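Local coordinates for mitogen-activated protein kinase, putative (Map kinase-like protein) (Leishmania major, PDB 3PG1), which probably transfers phosphate from ATP to serine and threonine residues of protein substrates, as a member of the MAP kinase branch of the protein kinase family, at residues A105-Y110 and D348-F353; Q122-Q127 and F228-L233; P202-V205 and G210-K213; I255-M260 and P305-S310. One frame throughout, in Å; residues are numbered along the deposited sequence.

Overall arrangement
The four contacts span both lobes of a protein kinase fold. Contact 1 joins the small lobe, through strand 108-114, to the C-terminal helix 346-360; contacts 2, 3 and 4 lie in the large, helical lobe. Centre to centre, contact 1 is about 41 Å from contact 2 and 43 Å from contact 4, both across the centre of the chain. Contact 2 lies about 25 Å from contact 3, which adjoins the catalytic loop: Phe-211 packs on Arg-158 of the HRD motif. Contacts 3 and 4, centres about 10 Å apart, touch: Glu-203 OE1 and Arg-308 NH1 form a 2.8 Å salt bridge, the kinase-family link between the APE glutamate ending the activation segment and an arginine before helix 311-315.

Contact 1. Residues A105-Y110 and D348-F353; sequences AMHKLY and DMHKIF
His-350 presents its CE1 corner to the face of His-107, a T-shaped (edge-to-face) pair that fastens the C-terminal helix 346-360 to the small lobe of the kinase fold, as the C-terminal extension does in MAP kinases. The ring planes stand at 75°, the centroids are 4.7 Å apart, and His-350 CE1 lies over the centre of the His-107 ring, 3.6 Å from His-107 CE1 and 3.9 Å from His-107 CG. With a carbon between two ring nitrogens at the point of contact, the C-H there is probably polarised toward the pi face. The edge-on ring is held by more than this pair: His-350 NE2 hydrogen-bonds to Leu-67 O, and Phe-101 stacks with the same imidazole.

A second, apolar point of contact lies one helical turn further on, where Phe-353 meets Leu-109. His-107, just before the strand, and Leu-109 within it are two residues apart, and both direct CB to the helix. In Leu-109, CG is anti to the backbone N (chi1 161°), which carries the branch out toward the phenyl ring, and the two side chains cross at about a right angle. Helix 70-85, the C helix of the kinase small lobe, fills in beside them: Val-76 touches Leu-109, while Cys-73 and Leu-77 touch Phe-353. Only one branch of the leucine reaches the ring, with CD2 of Leu-109 3.9 Å from CE2 of Phe-353.

Contact 2. Residues Q122-Q127 and F228-L233; sequences QVIHDQ and FNRKAL
The C-terminal end of helix 120-125, the D helix of the kinase large lobe, is gripped by Arg-230 from the turn that follows helix 214-229, the F helix, with Ile-124 O as the principal acceptor. Two nitrogens of the guanidinium approach this one oxygen side-on. The NE bond is the better formed, with Arg-230 NE 2.8 Å from Ile-124 O, an N-H...O angle of 153°, and the donor in the carbonyl plane on a lone pair. Arg-230 NH1 lies 3.0 Å from Ile-124 O but approaches from above the carbonyl plane, 57° out of it. The same NH1 makes a weak bond of 3.2 Å to Val-123 O, and also lies 2.8 Å from Asp-126 O. Folding of the arginine chain at both chi2 and chi3 brings the guanidinium edge back to this cluster of carbonyls.

Ile-124 CG2 also packs against the backbone of Arg-230, 3.9 Å from Arg-230 CA. The remaining terminal nitrogen, NH2, hydrogen-bonds to Ile-129 O just beyond the helix, whereas the Asp-126 carboxylate is engaged by Arg-128. A positive group gathered at the negative end of the helix dipole would be favourable electrostatically. Two carbonyls of the last turn sharing one guanidinium, one of them weakly bonded, is an arrangement typical of an arginine binding the C-terminal end of a helix, here tying the D helix to the turn between the F and G helices.

Contact 3. Residues P202-V205 and G210-K213; sequences PELV and GFTK
The phenyl ring of Phe-211 carries a methyl group of Leu-204 over one face, a CH-pi contact beside the APE motif of the kinase fold, to which Pro-202 and Glu-203 belong. Leu-204 CD2 lies 4.0 Å from the ring centroid and 28° off the ring normal, so it is over the face but displaced. The displacement is toward the root of the ring: Leu-204 CD2 is 3.6 Å from Phe-211 CG and 4.1 Å from Phe-211 CD2. The phenylalanine adopts a chi1 of 68°, with CG between its backbone N and carbonyl carbon, which turns the ring across the leucine end while CB faces the short helix. Glu-203 adds a looser apolar touch, its CG 4.4 Å from Phe-211 CB. Phe-211 also packs on Arg-158, the arginine of the HRD motif of the catalytic loop.

The other flat group, the Glu-203 carboxylate, turns to polar partners. Besides its salt bridge to Arg-308, Glu-203 OE1 accepts from a water. Thr-212, which leads into helix 214-229 and caps Leu-214 N weakly through OG1, supplies the donor on the far side of the water, its backbone N. The water thereby joins helix 202-205 to the backbone just before the F helix, donating to Glu-203 OE1 at 2.7 Å and accepting from Thr-212 N at 2.9 Å.

Contact 4. Residues I255-M260 and P305-S310; sequences IEDVVM and PQRRIS
An ion pair between Asp-257 and Arg-307 joins helix 255-260, in the region that corresponds to the MAP kinase insert, to the segment 305-310 that leads into helix 311-315 in the large lobe. The carboxylate meets the guanidinium at its edge, near its plane, through one oxygen and one nitrogen: Asp-257 OD2 to Arg-307 NH2. Their modelled separation of 2.4 Å is very short for such a bond, so the exact value is doubtful although the pairing is clear. The other oxygen, Asp-257 OD1, remains 3.6 Å from Arg-307 NH2. The two groups are not coplanar, their planes being 39° apart. A kink in the arginine chain at chi3 (-129°) brings NH2 to the acid.

One helical turn on, Met-260 SD meets the outer end of the Gln-306 amide, the two side chains crossing at about a right angle. Met-260 SD is about equally far from both heteroatoms, 3.8 Å from Gln-306 NE2 and 3.9 Å from Gln-306 OE1. All four residues also touch a crystal neighbour, so their conformations may partly reflect the lattice. Pairing through one oxygen and one nitrogen, with the planes turned apart, suggests attraction that rests more on charge than on the paired hydrogen bonds of a bidentate salt bridge; as the acid is buried and the arginine exposed, the arginine probably compensates the charge of the buried carboxylate.

Contact 1. Residues A105-Y110 and D348-F353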
loop_
_atom_site.group_PDB
_atom_site.type_symbol
_atom_site.label_atom_id
_atom_site.label_comp_id
_atom_site.label_asym_id
_atom_site.label_seq_id
_atom_site.Cartn_x
_atom_site.Cartn_y
_atom_site.Cartn_z
ATOM N N ALA A 105 23.010 20.845 10.064
ATOM C CA ALA A 105 22.489 19.598 9.479
ATOM C C ALA A 105 22.349 18.450 10.509
ATOM O O ALA A 105 22.836 17.335 10.294
ATOM C CB ALA A 105 23.335 19.175 8.280
ATOM N N MET A 106 21.704 18.759 11.650
ATOM C CA MET A 106 21.456 17.825 12.757
ATOM C C MET A 106 19.927 17.662 12.993
ATOM O O MET A 106 19.482 17.370 14.111
ATOM C CB MET A 106 22.181 18.295 14.039
ATOM C CG MET A 106 23.702 18.320 13.931
ATOM S SD MET A 106 24.486 16.693 14.076
ATOM C CE MET A 106 24.611 16.562 15.866
ATOM N N HIS A 107 19.138 17.837 11.917
ATOM C CA HIS A 107 17.674 17.745 11.938
ATOM C C HIS A 107 17.186 16.305 12.018
ATOM O O HIS A 107 17.670 15.441 11.274
ATOM C CB HIS A 107 17.051 18.471 10.731
ATOM C CG HIS A 107 17.714 19.773 10.385
ATOM N ND1 HIS A 107 18.412 19.934 9.199
ATOM C CD2 HIS A 107 17.782 20.926 11.088
ATOM C CE1 HIS A 107 18.873 21.174 9.220
ATOM N NE2 HIS A 107 18.529 21.806 10.343
ATOM N N LYS A 108 16.216 16.059 12.930
ATOM C CA LYS A 108 15.595 14.747 13.160
ATOM C C LYS A 108 14.072 14.808 13.025
ATOM O O LYS A 108 13.448 15.805 13.396
ATOM C CB LYS A 108 15.979 14.176 14.540
ATOM C CG LYS A 108 17.402 13.634 14.606
ATOM C CD LYS A 108 17.915 13.491 16.024
ATOM C CE LYS A 108 19.420 13.359 16.070
ATOM N NZ LYS A 108 20.054 14.542 16.710
ATOM N N LEU A 109 13.485 13.726 12.507
ATOM C CA LEU A 109 12.042 13.578 12.333
ATOM C C LEU A 109 11.598 12.248 12.928
ATOM O O LEU A 109 12.237 11.210 12.720
ATOM C CB LEU A 109 11.622 13.746 10.855
ATOM C CG LEU A 109 10.248 13.203 10.390
ATOM C CD1 LEU A 109 9.085 13.968 11.005
ATOM C CD2 LEU A 109 10.127 13.268 8.899
ATOM N N TYR A 110 10.525 12.305 13.714
ATOM C CA TYR A 110 9.977 11.141 14.396
ATOM C C TYR A 110 8.572 10.910 13.931
ATOM O O TYR A 110 7.756 11.842 13.857
ATOM C CB TYR A 110 10.036 11.302 15.920
ATOM C CG TYR A 110 11.409 11.670 16.439
ATOM C CD1 TYR A 110 12.288 10.694 16.899
ATOM C CD2 TYR A 110 11.837 12.995 16.454
ATOM C CE1 TYR A 110 13.557 11.027 17.373
ATOM C CE2 TYR A 110 13.118 13.337 16.889
ATOM C CZ TYR A 110 13.970 12.351 17.364
ATOM O OH TYR A 110 15.234 12.690 17.786
ATOM N N ASP A 348 12.149 25.963 2.875
ATOM C CA ASP A 348 10.741 26.098 2.481
ATOM C C ASP A 348 9.979 24.845 2.931
ATOM O O ASP A 348 8.858 24.960 3.425
ATOM C CB ASP A 348 10.598 26.301 0.955
ATOM C CG ASP A 348 10.766 27.732 0.449
ATOM O OD1 ASP A 348 10.633 28.673 1.264
ATOM O OD2 ASP A 348 10.966 27.909 -0.776
ATOM N N MET A 349 10.623 23.660 2.801
ATOM C CA MET A 349 10.098 22.346 3.188
ATOM C C MET A 349 9.979 22.199 4.706
ATOM O O MET A 349 8.986 21.640 5.176
ATOM C CB MET A 349 10.978 21.221 2.625
ATOM C CG MET A 349 10.878 21.055 1.133
ATOM S SD MET A 349 11.966 19.726 0.593
ATOM C CE MET A 349 12.396 20.316 -1.029
ATOM N N HIS A 350 10.998 22.695 5.468
ATOM C CA HIS A 350 11.049 22.684 6.937
ATOM C C HIS A 350 9.822 23.391 7.518
ATOM O O HIS A 350 9.276 22.937 8.528
ATOM C CB HIS A 350 12.332 23.373 7.439
ATOM C CG HIS A 350 13.567 22.520 7.417
ATOM N ND1 HIS A 350 14.720 22.921 8.063
ATOM C CD2 HIS A 350 13.788 21.314 6.843
ATOM C CE1 HIS A 350 15.602 21.956 7.862
ATOM N NE2 HIS A 350 15.087 20.970 7.130
ATOM N N LYS A 351 9.386 24.500 6.860
ATOM C CA LYS A 351 8.187 25.273 7.206
ATOM C C LYS A 351 6.944 24.397 7.000
ATOM O O LYS A 351 6.037 24.438 7.830
ATOM C CB LYS A 351 8.081 26.540 6.343
ATOM N N ILE A 352 6.917 23.594 5.909
ATOM C CA ILE A 352 5.806 22.671 5.611
ATOM C C ILE A 352 5.747 21.572 6.683
ATOM O O ILE A 352 4.649 21.239 7.111
ATOM C CB ILE A 352 5.789 22.125 4.147
ATOM C CG1 ILE A 352 5.847 23.275 3.108
ATOM C CG2 ILE A 352 4.552 21.221 3.889
ATOM C CD1 ILE A 352 6.214 22.828 1.674
ATOM N N PHE A 353 6.913 21.067 7.166
ATOM C CA PHE A 353 6.966 20.073 8.244
ATOM C C PHE A 353 6.356 20.655 9.518
ATOM O O PHE A 353 5.528 19.991 10.150
ATOM C CB PHE A 353 8.397 19.574 8.511
ATOM C CG PHE A 353 8.925 18.541 7.537
ATOM C CD1 PHE A 353 9.900 18.875 6.604
ATOM C CD2 PHE A 353 8.470 17.224 7.577
ATOM C CE1 PHE A 353 10.402 17.916 5.720
ATOM C CE2 PHE A 353 8.975 16.265 6.692
ATOM C CZ PHE A 353 9.949 16.614 5.782
#

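Contact 2. Residues Q122-Q127 and F228-L233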
loop_
_atom_site.group_PDB
_atom_site.type_symbol
_atom_site.label_atom_id
_atom_site.label_comp_id
_atom_site.label_asym_id
_atom_site.label_seq_id
_atom_site.Cartn_x
_atom_site.Cartn_y
_atom_site.Cartn_z
ATOM N N GLN A 122 0.992 -13.016 6.400
ATOM C CA GLN A 122 1.241 -13.941 7.502
ATOM C C GLN A 122 0.023 -14.816 7.778
ATOM O O GLN A 122 0.169 -16.022 7.983
ATOM C CB GLN A 122 1.684 -13.186 8.762
ATOM C CG GLN A 122 3.117 -12.657 8.699
ATOM C CD GLN A 122 3.474 -11.913 9.962
ATOM O OE1 GLN A 122 3.264 -10.704 10.084
ATOM N NE2 GLN A 122 3.989 -12.626 10.947
ATOM N N VAL A 123 -1.176 -14.212 7.770
ATOM C CA VAL A 123 -2.454 -14.910 7.974
ATOM C C VAL A 123 -2.689 -15.966 6.872
ATOM O O VAL A 123 -2.894 -17.151 7.194
ATOM C CB VAL A 123 -3.621 -13.908 8.138
ATOM C CG1 VAL A 123 -4.977 -14.604 8.077
ATOM C CG2 VAL A 123 -3.471 -13.130 9.435
ATOM N N ILE A 124 -2.550 -15.555 5.593
ATOM C CA ILE A 124 -2.707 -16.459 4.437
ATOM C C ILE A 124 -1.765 -17.667 4.532
ATOM O O ILE A 124 -2.181 -18.787 4.251
ATOM C CB ILE A 124 -2.561 -15.724 3.063
ATOM C CG1 ILE A 124 -3.778 -14.764 2.799
ATOM C CG2 ILE A 124 -2.405 -16.742 1.879
ATOM C CD1 ILE A 124 -3.473 -13.675 1.690
ATOM N N HIS A 125 -0.511 -17.434 4.902
ATOM C CA HIS A 125 0.474 -18.498 4.916
ATOM C C HIS A 125 0.506 -19.391 6.146
ATOM O O HIS A 125 1.121 -20.458 6.116
ATOM C CB HIS A 125 1.829 -17.979 4.436
ATOM C CG HIS A 125 1.769 -17.572 2.992
ATOM N ND1 HIS A 125 1.337 -16.297 2.607
ATOM C CD2 HIS A 125 1.991 -18.311 1.878
ATOM C CE1 HIS A 125 1.351 -16.300 1.282
ATOM N NE2 HIS A 125 1.740 -17.489 0.796
ATOM N N ASP A 126 -0.239 -19.006 7.193
ATOM C CA ASP A 126 -0.351 -19.798 8.404
ATOM C C ASP A 126 -1.422 -20.867 8.188
ATOM O O ASP A 126 -2.613 -20.587 8.283
ATOM C CB ASP A 126 -0.675 -18.919 9.629
ATOM C CG ASP A 126 -0.420 -19.591 10.979
ATOM O OD1 ASP A 126 -0.542 -18.904 12.022
ATOM O OD2 ASP A 126 -0.068 -20.790 10.991
ATOM N N GLN A 127 -0.968 -22.104 7.915
ATOM C CA GLN A 127 -1.766 -23.325 7.721
ATOM C C GLN A 127 -2.685 -23.643 8.916
ATOM O O GLN A 127 -3.700 -24.321 8.738
ATOM C CB GLN A 127 -0.844 -24.536 7.467
ATOM C CG GLN A 127 -0.085 -24.492 6.135
ATOM C CD GLN A 127 0.339 -25.862 5.638
ATOM O OE1 GLN A 127 0.328 -26.131 4.429
ATOM N NE2 GLN A 127 0.739 -26.759 6.541
ATOM N N PHE A 228 -8.748 -17.354 -0.922
ATOM C CA PHE A 228 -9.498 -18.600 -1.137
ATOM C C PHE A 228 -8.513 -19.769 -1.320
ATOM O O PHE A 228 -8.664 -20.826 -0.695
ATOM C CB PHE A 228 -10.385 -18.517 -2.389
ATOM C CG PHE A 228 -11.687 -17.778 -2.207
ATOM C CD1 PHE A 228 -12.778 -18.397 -1.601
ATOM C CD2 PHE A 228 -11.826 -16.458 -2.655
ATOM C CE1 PHE A 228 -13.971 -17.697 -1.391
ATOM C CE2 PHE A 228 -13.026 -15.764 -2.471
ATOM C CZ PHE A 228 -14.102 -16.396 -1.860
ATOM N N ASN A 229 -7.525 -19.566 -2.208
ATOM C CA ASN A 229 -6.532 -20.572 -2.586
ATOM C C ASN A 229 -5.434 -20.829 -1.577
ATOM O O ASN A 229 -4.854 -21.921 -1.599
ATOM C CB ASN A 229 -5.953 -20.261 -3.974
ATOM C CG ASN A 229 -6.975 -20.384 -5.085
ATOM O OD1 ASN A 229 -8.107 -20.791 -4.856
ATOM N ND2 ASN A 229 -6.631 -19.972 -6.306
ATOM N N ARG A 230 -5.114 -19.834 -0.722
ATOM C CA ARG A 230 -4.035 -19.905 0.282
ATOM C C ARG A 230 -2.671 -19.973 -0.438
ATOM O O ARG A 230 -1.684 -20.415 0.132
ATOM C CB ARG A 230 -4.229 -21.080 1.294
ATOM C CG ARG A 230 -5.564 -21.026 2.042
ATOM C CD ARG A 230 -5.764 -19.717 2.801
ATOM N NE ARG A 230 -4.868 -19.592 3.960
ATOM C CZ ARG A 230 -5.134 -20.056 5.179
ATOM N NH1 ARG A 230 -4.279 -19.865 6.166
ATOM N NH2 ARG A 230 -6.256 -20.722 5.413
ATOM N N LYS A 231 -2.637 -19.495 -1.696
ATOM C CA LYS A 231 -1.463 -19.502 -2.561
ATOM C C LYS A 231 -1.664 -18.384 -3.573
ATOM O O LYS A 231 -2.791 -18.211 -4.062
ATOM C CB LYS A 231 -1.357 -20.869 -3.257
ATOM C CG LYS A 231 -0.107 -21.068 -4.094
ATOM C CD LYS A 231 0.207 -22.554 -4.303
ATOM C CE LYS A 231 -0.631 -23.254 -5.350
ATOM N NZ LYS A 231 -0.196 -24.670 -5.524
ATOM N N ALA A 232 -0.599 -17.615 -3.884
ATOM C CA ALA A 232 -0.746 -16.517 -4.855
ATOM C C ALA A 232 -1.192 -17.068 -6.197
ATOM O O ALA A 232 -0.869 -18.207 -6.563
ATOM C CB ALA A 232 0.530 -15.686 -4.973
ATOM N N LEU A 233 -2.014 -16.301 -6.862
ATOM C CA LEU A 233 -2.654 -16.659 -8.112
ATOM C C LEU A 233 -1.709 -16.722 -9.320
ATOM O O LEU A 233 -1.805 -17.656 -10.096
ATOM C CB LEU A 233 -3.795 -15.643 -8.378
ATOM C CG LEU A 233 -4.668 -15.907 -9.576
ATOM C CD1 LEU A 233 -5.241 -17.304 -9.512
ATOM C CD2 LEU A 233 -5.788 -14.872 -9.654
#

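Contact 3. Residues P202-V205 and G210-K213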
loop_
_atom_site.group_PDB
_atom_site.type_symbol
_atom_site.label_atom_id
_atom_site.label_comp_id
_atom_site.label_asym_id
_atom_site.label_seq_id
_atom_site.Cartn_x
_atom_site.Cartn_y
_atom_site.Cartn_z
ATOM N N PRO A 202 -1.650 -6.068 -15.563
ATOM C CA PRO A 202 -0.980 -6.215 -16.894
ATOM C C PRO A 202 -0.372 -4.926 -17.430
ATOM O O PRO A 202 0.774 -4.953 -17.863
ATOM C CB PRO A 202 -2.111 -6.732 -17.792
ATOM C CG PRO A 202 -2.982 -7.504 -16.827
ATOM C CD PRO A 202 -2.996 -6.667 -15.583
ATOM N N GLU A 203 -1.059 -3.782 -17.271
ATOM C CA GLU A 203 -0.494 -2.492 -17.701
ATOM C C GLU A 203 0.783 -2.088 -16.928
ATOM O O GLU A 203 1.623 -1.427 -17.519
ATOM C CB GLU A 203 -1.567 -1.345 -17.714
ATOM C CG GLU A 203 -2.222 -1.047 -16.353
ATOM C CD GLU A 203 -3.455 -1.845 -15.948
ATOM O OE1 GLU A 203 -4.261 -1.286 -15.172
ATOM O OE2 GLU A 203 -3.613 -3.018 -16.366
ATOM N N LEU A 204 0.966 -2.505 -15.638
ATOM C CA LEU A 204 2.248 -2.194 -14.953
ATOM C C LEU A 204 3.324 -3.167 -15.404
ATOM O O LEU A 204 4.487 -2.782 -15.528
ATOM C CB LEU A 204 2.126 -2.237 -13.419
ATOM C CG LEU A 204 1.196 -1.146 -12.778
ATOM C CD1 LEU A 204 1.191 -1.292 -11.305
ATOM C CD2 LEU A 204 1.704 0.301 -13.107
ATOM N N VAL A 205 2.951 -4.443 -15.666
ATOM C CA VAL A 205 3.951 -5.436 -16.145
ATOM C C VAL A 205 4.460 -4.925 -17.518
ATOM O O VAL A 205 5.634 -5.099 -17.848
ATOM C CB VAL A 205 3.322 -6.875 -16.269
ATOM C CG1 VAL A 205 4.312 -7.864 -16.927
ATOM C CG2 VAL A 205 2.825 -7.405 -14.893
ATOM N N GLY A 210 0.687 5.540 -18.572
ATOM C CA GLY A 210 -0.660 6.057 -18.355
ATOM C C GLY A 210 -1.506 5.204 -17.416
ATOM O O GLY A 210 -2.744 5.228 -17.507
ATOM N N PHE A 211 -0.868 4.433 -16.509
ATOM C CA PHE A 211 -1.643 3.592 -15.570
ATOM C C PHE A 211 -2.498 4.510 -14.679
ATOM O O PHE A 211 -2.155 5.697 -14.447
ATOM C CB PHE A 211 -0.739 2.692 -14.691
ATOM C CG PHE A 211 0.087 3.495 -13.723
ATOM C CD1 PHE A 211 1.325 4.021 -14.106
ATOM C CD2 PHE A 211 -0.364 3.735 -12.431
ATOM C CE1 PHE A 211 2.095 4.764 -13.204
ATOM C CE2 PHE A 211 0.404 4.483 -11.533
ATOM C CZ PHE A 211 1.617 5.009 -11.933
ATOM N N THR A 212 -3.562 3.930 -14.116
ATOM C CA THR A 212 -4.487 4.683 -13.270
ATOM C C THR A 212 -4.784 3.918 -11.973
ATOM O O THR A 212 -4.211 2.864 -11.724
ATOM C CB THR A 212 -5.798 4.991 -14.066
ATOM O OG1 THR A 212 -6.600 3.796 -14.192
ATOM C CG2 THR A 212 -5.534 5.642 -15.452
ATOM N N LYS A 213 -5.760 4.414 -11.189
ATOM C CA LYS A 213 -6.207 3.774 -9.937
ATOM C C LYS A 213 -6.702 2.334 -10.178
ATOM O O LYS A 213 -6.684 1.522 -9.248
ATOM C CB LYS A 213 -7.318 4.630 -9.277
ATOM C CG LYS A 213 -8.551 4.794 -10.147
ATOM C CD LYS A 213 -9.462 5.843 -9.459
ATOM C CE LYS A 213 -10.655 6.214 -10.288
ATOM N NZ LYS A 213 -11.359 7.383 -9.695
HETATM O O HOH W 1 -4.496 1.413 -15.272
#

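Contact 4. Residues I255-M260 and P305-S310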
loop_
_atom_site.group_PDB
_atom_site.type_symbol
_atom_site.label_atom_id
_atom_site.label_comp_id
_atom_site.label_asym_id
_atom_site.label_seq_id
_atom_site.Cartn_x
_atom_site.Cartn_y
_atom_site.Cartn_z
ATOM N N ILE A 255 -5.169 -7.811 -29.486
ATOM C CA ILE A 255 -3.875 -7.134 -29.699
ATOM C C ILE A 255 -4.030 -5.605 -29.632
ATOM O O ILE A 255 -3.151 -4.922 -29.099
ATOM C CB ILE A 255 -3.094 -7.608 -30.977
ATOM C CG1 ILE A 255 -1.735 -6.863 -31.182
ATOM C CG2 ILE A 255 -3.945 -7.489 -32.242
ATOM C CD1 ILE A 255 -0.651 -6.902 -29.937
ATOM N N GLU A 256 -5.173 -5.092 -30.123
ATOM C CA GLU A 256 -5.473 -3.658 -30.096
ATOM C C GLU A 256 -5.503 -3.145 -28.671
ATOM O O GLU A 256 -4.977 -2.059 -28.406
ATOM C CB GLU A 256 -6.772 -3.340 -30.856
ATOM C CG GLU A 256 -6.689 -3.664 -32.345
ATOM C CD GLU A 256 -7.120 -5.054 -32.786
ATOM O OE1 GLU A 256 -7.217 -5.277 -34.016
ATOM O OE2 GLU A 256 -7.360 -5.921 -31.913
ATOM N N ASP A 257 -6.004 -3.977 -27.723
ATOM C CA ASP A 257 -6.024 -3.609 -26.306
ATOM C C ASP A 257 -4.634 -3.679 -25.679
ATOM O O ASP A 257 -4.297 -2.830 -24.868
ATOM C CB ASP A 257 -7.069 -4.435 -25.522
ATOM C CG ASP A 257 -8.530 -4.169 -25.910
ATOM O OD1 ASP A 257 -8.796 -3.165 -26.618
ATOM O OD2 ASP A 257 -9.404 -4.937 -25.478
ATOM N N VAL A 258 -3.790 -4.613 -26.098
ATOM C CA VAL A 258 -2.424 -4.704 -25.583
ATOM C C VAL A 258 -1.619 -3.443 -25.963
ATOM O O VAL A 258 -0.936 -2.865 -25.114
ATOM C CB VAL A 258 -1.740 -6.011 -26.032
ATOM C CG1 VAL A 258 -0.274 -6.070 -25.624
ATOM C CG2 VAL A 258 -2.490 -7.219 -25.505
ATOM N N VAL A 259 -1.719 -3.007 -27.222
ATOM C CA VAL A 259 -0.964 -1.835 -27.665
ATOM C C VAL A 259 -1.369 -0.579 -26.946
ATOM O O VAL A 259 -0.498 0.211 -26.626
ATOM C CB VAL A 259 -0.706 -1.675 -29.196
ATOM C CG1 VAL A 259 -0.700 -3.010 -29.931
ATOM C CG2 VAL A 259 -1.650 -0.677 -29.840
ATOM N N MET A 260 -2.664 -0.442 -26.572
ATOM C CA MET A 260 -3.107 0.710 -25.792
ATOM C C MET A 260 -2.547 0.782 -24.347
ATOM O O MET A 260 -2.527 1.864 -23.785
ATOM C CB MET A 260 -4.640 0.749 -25.647
ATOM C CG MET A 260 -5.359 0.909 -26.933
ATOM S SD MET A 260 -7.152 1.022 -26.570
ATOM C CE MET A 260 -7.699 1.141 -28.123
ATOM N N PRO A 305 -7.674 -2.498 -18.268
ATOM C CA PRO A 305 -8.276 -1.610 -17.239
ATOM C C PRO A 305 -9.526 -0.850 -17.689
ATOM O O PRO A 305 -10.374 -0.539 -16.847
ATOM C CB PRO A 305 -7.141 -0.614 -16.932
ATOM C CG PRO A 305 -6.302 -0.651 -18.112
ATOM C CD PRO A 305 -6.282 -2.087 -18.543
ATOM N N GLN A 306 -9.689 -0.604 -19.000
ATOM C CA GLN A 306 -10.899 0.093 -19.495
ATOM C C GLN A 306 -12.179 -0.717 -19.168
ATOM O O GLN A 306 -13.227 -0.111 -19.121
ATOM C CB GLN A 306 -10.850 0.252 -21.028
ATOM C CG GLN A 306 -9.603 1.021 -21.454
ATOM C CD GLN A 306 -9.374 1.075 -22.918
ATOM O OE1 GLN A 306 -9.607 0.113 -23.667
ATOM N NE2 GLN A 306 -8.840 2.200 -23.359
ATOM N N ARG A 307 -12.091 -2.064 -18.968
ATOM C CA ARG A 307 -13.262 -2.934 -18.676
ATOM C C ARG A 307 -13.232 -3.432 -17.239
ATOM O O ARG A 307 -14.085 -4.256 -16.880
ATOM C CB ARG A 307 -13.217 -4.228 -19.567
ATOM C CG ARG A 307 -13.395 -4.041 -21.033
ATOM C CD ARG A 307 -13.309 -5.354 -21.822
ATOM N NE ARG A 307 -12.341 -5.186 -22.923
ATOM C CZ ARG A 307 -12.637 -4.713 -24.129
ATOM N NH1 ARG A 307 -13.894 -4.447 -24.458
ATOM N NH2 ARG A 307 -11.686 -4.540 -25.029
ATOM N N ARG A 308 -12.216 -3.048 -16.470
ATOM C CA ARG A 308 -12.004 -3.489 -15.077
ATOM C C ARG A 308 -12.965 -2.768 -14.112
ATOM O O ARG A 308 -13.187 -1.537 -14.195
ATOM C CB ARG A 308 -10.528 -3.347 -14.666
ATOM C CG ARG A 308 -10.155 -4.186 -13.398
ATOM C CD ARG A 308 -8.657 -4.053 -13.063
ATOM N NE ARG A 308 -7.845 -4.441 -14.244
ATOM C CZ ARG A 308 -6.706 -3.855 -14.627
ATOM N NH1 ARG A 308 -6.164 -2.896 -13.887
ATOM N NH2 ARG A 308 -6.066 -4.276 -15.715
ATOM N N ILE A 309 -13.557 -3.543 -13.223
ATOM C CA ILE A 309 -14.593 -3.017 -12.317
ATOM C C ILE A 309 -14.004 -1.920 -11.397
ATOM O O ILE A 309 -12.896 -2.070 -10.921
ATOM C CB ILE A 309 -15.302 -4.157 -11.536
ATOM C CG1 ILE A 309 -16.598 -3.658 -10.807
ATOM C CG2 ILE A 309 -14.321 -4.832 -10.507
ATOM C CD1 ILE A 309 -17.475 -4.832 -10.193
ATOM N N SER A 310 -14.719 -0.805 -11.215
ATOM C CA SER A 310 -14.270 0.293 -10.366
ATOM C C SER A 310 -14.467 -0.067 -8.882
ATOM O O SER A 310 -15.190 -1.020 -8.582
ATOM C CB SER A 310 -15.043 1.567 -10.708
ATOM O OG SER A 310 -16.417 1.377 -10.387
#